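Local coordinates for protein putative esterase (Sulfolobus solfataricus P2, PDB 2RAU) that is a putative esterase or lipase, probably of the alpha/beta-hydrolase fold, that binds calcium, at residues D36-H41 / D100-Y105. Sequence-based numbering, arbitrary orientation.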
loop_
_atom_site.group_PDB
_atom_site.type_symbol
_atom_site.label_atom_id
_atom_site.label_comp_id
_atom_site.label_asym_id
_atom_site.label_seq_id
_atom_site.Cartn_x
_atom_site.Cartn_y
_atom_site.Cartn_z
ATOM N N ASP A 36 10.104 -9.857 -13.425
ATOM C CA ASP A 36 9.358 -10.643 -12.467
ATOM C C ASP A 36 10.247 -10.886 -11.268
ATOM O O ASP A 36 10.943 -11.894 -11.212
ATOM C CB ASP A 36 8.860 -11.953 -13.098
ATOM C CG ASP A 36 7.751 -11.702 -14.071
ATOM O OD1 ASP A 36 6.668 -11.435 -13.573
ATOM O OD2 ASP A 36 7.942 -11.702 -15.307
ATOM N N ILE A 37 10.227 -9.928 -10.349
ATOM C CA ILE A 37 11.052 -9.887 -9.110
ATOM C C ILE A 37 10.144 -9.357 -8.048
ATOM O O ILE A 37 9.290 -8.503 -8.331
ATOM C CB ILE A 37 12.268 -8.912 -9.237
ATOM C CG1 ILE A 37 13.115 -9.297 -10.447
ATOM C CG2 ILE A 37 13.159 -8.870 -7.897
ATOM C CD1 ILE A 37 14.288 -8.356 -10.662
ATOM N N ILE A 38 10.327 -9.840 -6.818
ATOM C CA ILE A 38 9.645 -9.276 -5.619
ATOM C C ILE A 38 10.697 -9.010 -4.556
ATOM O O ILE A 38 11.824 -9.521 -4.642
ATOM C CB ILE A 38 8.473 -10.118 -5.058
ATOM C CG1 ILE A 38 8.970 -11.515 -4.634
ATOM C CG2 ILE A 38 7.389 -10.230 -6.092
ATOM C CD1 ILE A 38 7.885 -12.387 -3.967
ATOM N N SER A 39 10.396 -8.103 -3.642
ATOM C CA SER A 39 11.277 -7.884 -2.532
ATOM C C SER A 39 10.530 -7.715 -1.219
ATOM O O SER A 39 9.322 -7.558 -1.179
ATOM C CB SER A 39 12.322 -6.783 -2.804
ATOM O OG SER A 39 11.797 -5.721 -3.577
ATOM N N LEU A 40 11.276 -7.814 -0.129
ATOM C CA LEU A 40 10.719 -7.829 1.195
ATOM C C LEU A 40 11.540 -6.930 2.093
ATOM O O LEU A 40 12.766 -7.012 2.061
ATOM C CB LEU A 40 10.788 -9.255 1.740
ATOM C CG LEU A 40 10.434 -9.582 3.161
ATOM C CD1 LEU A 40 9.049 -9.027 3.324
ATOM C CD2 LEU A 40 10.462 -11.117 3.317
ATOM N N HIS A 41 10.877 -6.037 2.836
ATOM C CA HIS A 41 11.555 -5.153 3.794
ATOM C C HIS A 41 11.168 -5.554 5.176
ATOM O O HIS A 41 10.047 -5.865 5.424
ATOM C CB HIS A 41 11.146 -3.672 3.623
ATOM C CG HIS A 41 11.412 -3.113 2.248
ATOM N ND1 HIS A 41 12.205 -2.002 2.035
ATOM C CD2 HIS A 41 10.954 -3.487 1.033
ATOM C CE1 HIS A 41 12.262 -1.752 0.736
ATOM N NE2 HIS A 41 11.496 -2.626 0.103
ATOM N N ASP A 100 7.512 -5.409 -1.792
ATOM C CA ASP A 100 7.589 -4.764 -3.070
ATOM C C ASP A 100 7.033 -5.762 -4.096
ATOM O O ASP A 100 7.580 -6.847 -4.303
ATOM C CB ASP A 100 8.984 -4.385 -3.461
ATOM C CG ASP A 100 9.620 -3.405 -2.512
ATOM O OD1 ASP A 100 8.926 -2.480 -2.058
ATOM O OD2 ASP A 100 10.838 -3.490 -2.272
ATOM N N TYR A 101 5.891 -5.419 -4.669
ATOM C CA TYR A 101 5.276 -6.235 -5.686
ATOM C C TYR A 101 6.109 -6.145 -6.954
ATOM O O TYR A 101 6.971 -5.279 -7.063
ATOM C CB TYR A 101 3.912 -5.702 -6.040
ATOM C CG TYR A 101 2.923 -5.642 -4.913
ATOM C CD1 TYR A 101 2.619 -6.782 -4.155
ATOM C CD2 TYR A 101 2.248 -4.466 -4.634
ATOM C CE1 TYR A 101 1.669 -6.731 -3.135
ATOM C CE2 TYR A 101 1.294 -4.406 -3.638
ATOM C CZ TYR A 101 0.992 -5.535 -2.890
ATOM O OH TYR A 101 0.024 -5.423 -1.910
ATOM N N ARG A 102 5.778 -6.971 -7.939
ATOM C CA ARG A 102 6.506 -6.984 -9.216
ATOM C C ARG A 102 6.488 -5.629 -9.933
ATOM O O ARG A 102 7.403 -5.305 -10.726
ATOM C CB ARG A 102 5.972 -8.102 -10.121
ATOM C CG ARG A 102 6.077 -9.491 -9.488
ATOM C CD ARG A 102 5.619 -10.549 -10.420
ATOM N NE ARG A 102 5.444 -11.809 -9.715
ATOM C CZ ARG A 102 5.585 -13.019 -10.252
ATOM N NH1 ARG A 102 5.931 -13.199 -11.508
ATOM N NH2 ARG A 102 5.405 -14.068 -9.488
ATOM N N THR A 103 5.435 -4.867 -9.680
ATOM C CA THR A 103 5.257 -3.490 -10.195
ATOM C C THR A 103 6.422 -2.585 -9.807
ATOM O O THR A 103 6.738 -1.631 -10.505
ATOM C CB THR A 103 3.920 -2.897 -9.693
ATOM O OG1 THR A 103 3.831 -3.134 -8.275
ATOM C CG2 THR A 103 2.756 -3.471 -10.483
ATOM N N HIS A 104 7.119 -2.937 -8.719
ATOM C CA HIS A 104 8.233 -2.174 -8.269
ATOM C C HIS A 104 9.516 -2.368 -9.084
ATOM O O HIS A 104 10.508 -1.704 -8.803
ATOM C CB HIS A 104 8.522 -2.427 -6.809
ATOM C CG HIS A 104 9.275 -1.333 -6.140
ATOM N ND1 HIS A 104 8.920 0.009 -6.243
ATOM C CD2 HIS A 104 10.344 -1.374 -5.303
ATOM C CE1 HIS A 104 9.762 0.728 -5.518
ATOM N NE2 HIS A 104 10.631 -0.088 -4.934
ATOM N N TYR A 105 9.452 -3.211 -10.109
ATOM C CA TYR A 105 10.599 -3.513 -10.971
ATOM C C TYR A 105 10.330 -3.152 -12.433
ATOM O O TYR A 105 11.214 -3.331 -13.289
ATOM C CB TYR A 105 10.996 -4.992 -10.813
ATOM C CG TYR A 105 11.559 -5.187 -9.432
ATOM C CD1 TYR A 105 12.863 -4.881 -9.189
ATOM C CD2 TYR A 105 10.748 -5.584 -8.366
ATOM C CE1 TYR A 105 13.359 -4.941 -7.940
ATOM C CE2 TYR A 105 11.231 -5.631 -7.116
ATOM C CZ TYR A 105 12.556 -5.331 -6.914
ATOM O OH TYR A 105 13.142 -5.397 -5.679
#
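I37 lays its CG2 methyl over the centre of one face of the Y105 ring, a CH-pi contact 3.8 Å from the ring centroid. CG2, anti to the backbone N, is the branch over the ring, while I37 CD1 lies 4.0 Å from Y105 CD1. The far end of Y105 is tied down as well: its OH donates to S39 OG at 2.5 Å, with OG lying in the ring plane. S39 OG in turn donates to D100 OD2 (2.8 Å) on that oxygen's anti lone pair, while H41 NE2 meets OD2 on the syn side at 2.6 Å, tilted from the carboxylate plane but in the plane of its own ring. Two donors thus grip one buried oxygen, and the imidazole and carboxylate stand 84° apart. E64 N holds OD1. With E23 bonded to ND1, H41 lies between two carboxylates, which would tend to favour a protonated imidazole. The backbones of S39 and D100 form an antiparallel hydrogen-bonded pair, which puts both side chains on the same face of the sheet. Past D100 the chain turns into a 3-10 segment; R102 extends from CG to NE past I38 CG2, and NH1 makes a salt bridge of 2.8 Å to D36 OD1, from above the carboxylate plane. D129 takes R102 NE, and S33 and W121 also hold D36. The contact joins strand 37-45 to the loop leaving the C-terminal end of strand 94-100 in the central sheet of a probable alpha/beta-hydrolase fold. Strand 37-45 lies between strands 21-29 and 94-100, antiparallel to both, and helix 123-141 packs against I38, L40 and R102.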